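Local structure of PROTEIN (hypothetical protein EF0366) (Enterococcus faecalis, 1VPY) at residues 44-49 / 74-79; 113-118 / 200-205. The protein is of unknown function but belongs to the DUF72 family and folds as a TIM-type alpha/beta barrel, with zinc ions bound in the crystal. All coordinates share one frame; numbering follows the deposited sequence.

Contact 1. Residues 44-49 / 74-79; sequences LVEMDT and VMKVYS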
loop_
_atom_site.group_PDB
_atom_site.type_symbol
_atom_site.label_atom_id
_atom_site.label_comp_id
_atom_site.label_asym_id
_atom_site.label_seq_id
_atom_site.Cartn_x
_atom_site.Cartn_y
_atom_site.Cartn_z
ATOM N N LEU A 44 -11.542 2.346 -4.302
ATOM C CA LEU A 44 -10.107 2.269 -4.170
ATOM C C LEU A 44 -9.581 1.034 -4.868
ATOM O O LEU A 44 -10.202 -0.025 -4.819
ATOM C CB LEU A 44 -9.733 2.243 -2.688
ATOM C CG LEU A 44 -8.275 2.202 -2.235
ATOM C CD1 LEU A 44 -7.538 3.491 -2.598
ATOM C CD2 LEU A 44 -8.237 1.958 -0.744
ATOM N N VAL A 45 -8.446 1.184 -5.535
ATOM C CA VAL A 45 -7.756 0.056 -6.127
ATOM C C VAL A 45 -6.262 0.180 -5.859
ATOM O O VAL A 45 -5.737 1.283 -5.743
ATOM C CB VAL A 45 -8.027 -0.051 -7.642
ATOM C CG1 VAL A 45 -7.154 0.909 -8.425
ATOM C CG2 VAL A 45 -7.819 -1.482 -8.131
ATOM N N GLU A 46 -5.588 -0.954 -5.729
ATOM C CA GLU A 46 -4.140 -0.959 -5.776
ATOM C C GLU A 46 -3.708 -1.549 -7.097
ATOM O O GLU A 46 -4.126 -2.646 -7.462
ATOM C CB GLU A 46 -3.528 -1.755 -4.636
ATOM C CG GLU A 46 -2.004 -1.765 -4.685
ATOM C CD GLU A 46 -1.394 -2.648 -3.629
ATOM O OE1 GLU A 46 -1.802 -2.554 -2.459
ATOM O OE2 GLU A 46 -0.504 -3.445 -3.967
HETATM N N MSE A 47 -2.877 -0.808 -7.816
HETATM C CA MSE A 47 -2.347 -1.288 -9.072
HETATM C C MSE A 47 -0.872 -1.586 -8.927
HETATM O O MSE A 47 -0.086 -0.718 -8.536
HETATM C CB MSE A 47 -2.605 -0.278 -10.171
HETATM C CG MSE A 47 -4.081 -0.098 -10.440
HETATM SE SE MSE A 47 -4.413 0.927 -12.053
HETATM C CE MSE A 47 -3.754 -0.367 -13.450
ATOM N N ASP A 48 -0.521 -2.833 -9.233
ATOM C CA ASP A 48 0.840 -3.325 -9.106
ATOM C C ASP A 48 1.594 -3.297 -10.428
ATOM O O ASP A 48 2.794 -3.516 -10.468
ATOM C CB ASP A 48 0.814 -4.739 -8.541
ATOM C CG ASP A 48 0.398 -4.775 -7.082
ATOM O OD1 ASP A 48 0.214 -3.702 -6.467
ATOM O OD2 ASP A 48 0.256 -5.888 -6.542
ATOM N N THR A 49 0.867 -3.003 -11.501
ATOM C CA THR A 49 1.387 -3.017 -12.867
ATOM C C THR A 49 2.731 -2.293 -13.067
ATOM O O THR A 49 3.593 -2.787 -13.789
ATOM C CB THR A 49 0.302 -2.497 -13.854
ATOM O OG1 THR A 49 0.858 -2.326 -15.158
ATOM C CG2 THR A 49 -0.268 -1.181 -13.383
ATOM N N VAL A 74 -3.954 3.428 -5.216
ATOM C CA VAL A 74 -2.704 3.172 -4.530
ATOM C C VAL A 74 -1.778 2.626 -5.600
ATOM O O VAL A 74 -1.991 1.531 -6.130
ATOM C CB VAL A 74 -2.842 2.164 -3.378
ATOM C CG1 VAL A 74 -1.463 1.809 -2.816
ATOM C CG2 VAL A 74 -3.740 2.727 -2.278
HETATM N N MSE A 75 -0.762 3.411 -5.930
HETATM C CA MSE A 75 0.147 3.071 -6.990
HETATM C C MSE A 75 1.421 2.467 -6.415
HETATM O O MSE A 75 2.173 3.141 -5.723
HETATM C CB MSE A 75 0.459 4.327 -7.802
HETATM C CG MSE A 75 1.086 4.052 -9.150
HETATM SE SE MSE A 75 -0.070 2.946 -10.305
HETATM C CE MSE A 75 -1.844 3.966 -10.085
ATOM N N LYS A 76 1.657 1.190 -6.690
ATOM C CA LYS A 76 2.884 0.554 -6.240
ATOM C C LYS A 76 4.052 1.026 -7.108
ATOM O O LYS A 76 3.996 0.926 -8.331
ATOM C CB LYS A 76 2.749 -0.966 -6.276
ATOM C CG LYS A 76 3.825 -1.685 -5.471
ATOM C CD LYS A 76 3.512 -3.154 -5.290
ATOM C CE LYS A 76 4.589 -3.792 -4.430
ATOM N NZ LYS A 76 4.573 -5.263 -4.504
ATOM N N VAL A 77 5.095 1.555 -6.475
ATOM C CA VAL A 77 6.272 2.076 -7.191
ATOM C C VAL A 77 7.089 0.984 -7.893
ATOM O O VAL A 77 7.019 -0.198 -7.528
ATOM C CB VAL A 77 7.210 2.901 -6.256
ATOM C CG1 VAL A 77 6.440 4.019 -5.573
ATOM C CG2 VAL A 77 7.883 2.009 -5.232
ATOM N N TYR A 78 7.857 1.397 -8.898
ATOM C CA TYR A 78 8.730 0.499 -9.649
ATOM C C TYR A 78 9.652 -0.313 -8.724
ATOM O O TYR A 78 10.228 0.229 -7.779
ATOM C CB TYR A 78 9.546 1.297 -10.686
ATOM C CG TYR A 78 10.470 0.455 -11.545
ATOM C CD1 TYR A 78 9.961 -0.515 -12.412
ATOM C CD2 TYR A 78 11.856 0.626 -11.491
ATOM C CE1 TYR A 78 10.809 -1.299 -13.200
ATOM C CE2 TYR A 78 12.709 -0.148 -12.272
ATOM C CZ TYR A 78 12.180 -1.108 -13.124
ATOM O OH TYR A 78 13.018 -1.878 -13.904
ATOM N N SER A 79 9.776 -1.609 -9.004
ATOM C CA SER A 79 10.563 -2.530 -8.172
ATOM C C SER A 79 11.953 -2.003 -7.809
ATOM O O SER A 79 12.435 -2.223 -6.697
ATOM C CB SER A 79 10.662 -3.919 -8.818
ATOM O OG SER A 79 11.165 -3.848 -10.141
HETATM O O HOH W 1 1.951 0.355 -10.001
#
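E46 lies beside V74, and M47 beside M75, in two neighbouring parallel strands whose axes come within 4.9 Å and run only 6° from parallel. Three hydrogen bonds define the ladder. V74 N donates to V45 O over 2.8 Å, almost straight at 179°. M47 N reaches V74 O at 3.0 Å, so V74 binds the other strand through both its N-H and its carbonyl. The ladder ends with K76 N to M47 O at 3.2 Å; a water also donates to M47 O and to K76 O, continuing the link where the regular strands stop. E46 and V74 point to one face of the sheet, M47 and M75 to the other. On the barrel-interior face, L44 CD1 touches V74 CG2 at 3.9 Å. The E46 chain leaves with CG anti to the backbone N (chi1 180°) and stays extended; its CG lies 4.1 Å from V74 CG1, while its carboxylate goes on to a salt bridge with R204. On the helix-facing side, the selenomethionines meet through M75 SE and M47 CB, 4.1 Å apart. Beyond the bridges, D48 OD1 lies against the aliphatic part of K76, 3.5 Å from CD. The K76 ammonium is not in contact with that carboxylate: NZ bonds to Q120 OE1 and makes a cation-pi interaction with Y51. The backbone bonds thus fix the register, while the polar ends of E46 and K76 tie this strand pair to strands 201-205 and 114-120.

Contact 2. Residues 113-118 / 200-205; sequences KLFAFL and LVLFRF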
loop_
_atom_site.group_PDB
_atom_site.type_symbol
_atom_site.label_atom_id
_atom_site.label_comp_id
_atom_site.label_asym_id
_atom_site.label_seq_id
_atom_site.Cartn_x
_atom_site.Cartn_y
_atom_site.Cartn_z
ATOM N N LYS A 113 -6.320 12.021 -7.751
ATOM C CA LYS A 113 -6.888 10.683 -7.545
ATOM C C LYS A 113 -5.863 9.727 -6.936
ATOM O O LYS A 113 -6.107 8.525 -6.812
ATOM C CB LYS A 113 -7.436 10.114 -8.853
ATOM C CG LYS A 113 -8.464 11.008 -9.522
ATOM C CD LYS A 113 -9.253 10.275 -10.580
ATOM C CE LYS A 113 -10.333 11.170 -11.164
ATOM N NZ LYS A 113 -10.963 10.563 -12.363
ATOM N N LEU A 114 -4.711 10.260 -6.552
ATOM C CA LEU A 114 -3.688 9.443 -5.914
ATOM C C LEU A 114 -3.979 9.325 -4.425
ATOM O O LEU A 114 -4.023 10.325 -3.712
ATOM C CB LEU A 114 -2.300 10.045 -6.140
ATOM C CG LEU A 114 -1.103 9.477 -5.379
ATOM C CD1 LEU A 114 -0.769 8.059 -5.828
ATOM C CD2 LEU A 114 0.093 10.394 -5.555
ATOM N N PHE A 115 -4.201 8.099 -3.960
ATOM C CA PHE A 115 -4.257 7.861 -2.532
ATOM C C PHE A 115 -2.825 7.873 -1.952
ATOM O O PHE A 115 -2.530 8.642 -1.036
ATOM C CB PHE A 115 -5.003 6.566 -2.215
ATOM C CG PHE A 115 -5.255 6.361 -0.755
ATOM C CD1 PHE A 115 -6.313 6.992 -0.126
ATOM C CD2 PHE A 115 -4.428 5.537 -0.004
ATOM C CE1 PHE A 115 -6.552 6.806 1.232
ATOM C CE2 PHE A 115 -4.660 5.344 1.357
ATOM C CZ PHE A 115 -5.731 5.988 1.970
ATOM N N ALA A 116 -1.940 7.050 -2.507
ATOM C CA ALA A 116 -0.536 7.050 -2.105
ATOM C C ALA A 116 0.309 6.225 -3.067
ATOM O O ALA A 116 -0.215 5.332 -3.736
ATOM C CB ALA A 116 -0.387 6.516 -0.684
ATOM N N PHE A 117 1.600 6.541 -3.159
ATOM C CA PHE A 117 2.556 5.611 -3.760
ATOM C C PHE A 117 2.954 4.582 -2.714
ATOM O O PHE A 117 3.370 4.950 -1.612
ATOM C CB PHE A 117 3.805 6.330 -4.280
ATOM C CG PHE A 117 3.554 7.160 -5.499
ATOM C CD1 PHE A 117 3.154 6.565 -6.690
ATOM C CD2 PHE A 117 3.714 8.535 -5.459
ATOM C CE1 PHE A 117 2.911 7.333 -7.822
ATOM C CE2 PHE A 117 3.472 9.316 -6.585
ATOM C CZ PHE A 117 3.069 8.716 -7.768
ATOM N N LEU A 118 2.804 3.301 -3.039
ATOM C CA LEU A 118 3.215 2.251 -2.111
ATOM C C LEU A 118 4.636 1.829 -2.416
ATOM O O LEU A 118 4.928 1.338 -3.497
ATOM C CB LEU A 118 2.259 1.045 -2.122
ATOM C CG LEU A 118 2.757 -0.249 -1.458
ATOM C CD1 LEU A 118 2.919 -0.137 0.065
ATOM C CD2 LEU A 118 1.852 -1.404 -1.820
ATOM N N LEU A 200 -3.604 10.025 6.200
ATOM C CA LEU A 200 -3.927 8.785 5.510
ATOM C C LEU A 200 -3.235 7.579 6.139
ATOM O O LEU A 200 -2.021 7.578 6.355
ATOM C CB LEU A 200 -3.603 8.873 4.010
ATOM C CG LEU A 200 -2.168 8.857 3.481
ATOM C CD1 LEU A 200 -2.193 8.401 2.038
ATOM C CD2 LEU A 200 -1.482 10.222 3.606
ATOM N N VAL A 201 -4.041 6.569 6.445
ATOM C CA VAL A 201 -3.556 5.282 6.909
ATOM C C VAL A 201 -3.887 4.251 5.850
ATOM O O VAL A 201 -4.999 4.242 5.304
ATOM C CB VAL A 201 -4.211 4.889 8.251
ATOM C CG1 VAL A 201 -3.998 3.415 8.570
ATOM C CG2 VAL A 201 -3.649 5.733 9.353
ATOM N N LEU A 202 -2.920 3.392 5.548
ATOM C CA LEU A 202 -3.151 2.286 4.637
ATOM C C LEU A 202 -2.955 0.952 5.346
ATOM O O LEU A 202 -1.907 0.703 5.968
ATOM C CB LEU A 202 -2.252 2.386 3.395
ATOM C CG LEU A 202 -2.415 1.319 2.302
ATOM C CD1 LEU A 202 -3.791 1.380 1.641
ATOM C CD2 LEU A 202 -1.324 1.438 1.270
ATOM N N PHE A 203 -3.989 0.117 5.244
ATOM C CA PHE A 203 -3.961 -1.283 5.657
ATOM C C PHE A 203 -3.737 -2.136 4.433
ATOM O O PHE A 203 -4.263 -1.827 3.363
ATOM C CB PHE A 203 -5.320 -1.688 6.224
ATOM C CG PHE A 203 -5.554 -1.252 7.638
ATOM C CD1 PHE A 203 -5.130 -2.050 8.701
ATOM C CD2 PHE A 203 -6.217 -0.060 7.907
ATOM C CE1 PHE A 203 -5.350 -1.660 10.009
ATOM C CE2 PHE A 203 -6.445 0.339 9.211
ATOM C CZ PHE A 203 -6.015 -0.464 10.268
ATOM N N ARG A 204 -2.990 -3.222 4.586
ATOM C CA ARG A 204 -2.915 -4.242 3.544
ATOM C C ARG A 204 -3.001 -5.617 4.181
ATOM O O ARG A 204 -2.186 -5.973 5.051
ATOM C CB ARG A 204 -1.631 -4.117 2.720
ATOM C CG ARG A 204 -1.566 -2.872 1.831
ATOM C CD ARG A 204 -0.302 -2.875 0.987
ATOM N NE ARG A 204 -0.477 -3.605 -0.262
ATOM C CZ ARG A 204 0.435 -4.398 -0.816
ATOM N NH1 ARG A 204 1.611 -4.610 -0.233
ATOM N NH2 ARG A 204 0.157 -4.998 -1.957
ATOM N N PHE A 205 -4.002 -6.384 3.755
ATOM C CA PHE A 205 -4.211 -7.714 4.278
ATOM C C PHE A 205 -3.744 -8.719 3.247
ATOM O O PHE A 205 -4.289 -8.799 2.141
ATOM C CB PHE A 205 -5.680 -7.940 4.632
ATOM C CG PHE A 205 -6.271 -6.877 5.524
ATOM C CD1 PHE A 205 -5.557 -6.366 6.605
ATOM C CD2 PHE A 205 -7.559 -6.402 5.291
ATOM C CE1 PHE A 205 -6.107 -5.381 7.429
ATOM C CE2 PHE A 205 -8.121 -5.429 6.110
ATOM C CZ PHE A 205 -7.397 -4.914 7.178
#
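L200 lays its CD1 methyl over one face of the F115 ring, 4.2 Å from the centroid and 20° off the ring normal, a CH-pi contact displaced toward the rim. The two side chains run antiparallel past one another. A chi2 of 157° carries L200 CD1 onward, roughly anti to CA, where it also packs on A116 CB at 3.8 Å. At the ring edge, in its plane, V201 O lies 3.8 Å from F115 CZ. L202 adds a further apolar neighbour, its CD1 being 4.1 Å from F115 CE2. Further along the strands the partners change: L118 and R204 meet tip to tip, and L118 CD2 stands 3.4 Å above the centre of the R204 guanidinium plane. The leucine methyl thus packs on a flat face, while R204 NH1 is used elsewhere, in a salt bridge with E150. Two strands separate 114-120 from 201-205 in the sheet, so they meet across the barrel interior, with axes 8.9 Å apart at closest approach and inclined at 61°. Such inward packing between non-adjacent strands is the layered core of an eight-stranded TIM barrel. Here the layer of F115, L200 and L202 is apolar, and R204 brings charge nearer the C-terminal ends of the strands, where enzymes of this fold usually place their active sites, though no active site is established for this protein.

Both contacts are buried, and their centres lie 9 Å apart, yet they hold the barrel in different ways. Contact 1 joins sheet neighbours by main-chain hydrogen bonds; contact 2 spans the interior without backbone pairing, mostly through side chains. They adjoin, because strands 72-76 and 114-120 are neighbours in the sheet: M75 O and L118 N, 2.8 Å apart, probably form a hydrogen bond. Inside the barrel V74 CG2 packs on F115 CD2 at 3.7 Å, merging the apolar parts. Outside, M75 CB meets F117 CD1. The side-chain polar connection is the salt bridge of E46 OE2 to R204 NH2 (2.6 Å), through which R204 joins E46 of contact 1 to E150, a small charged cluster in the interior.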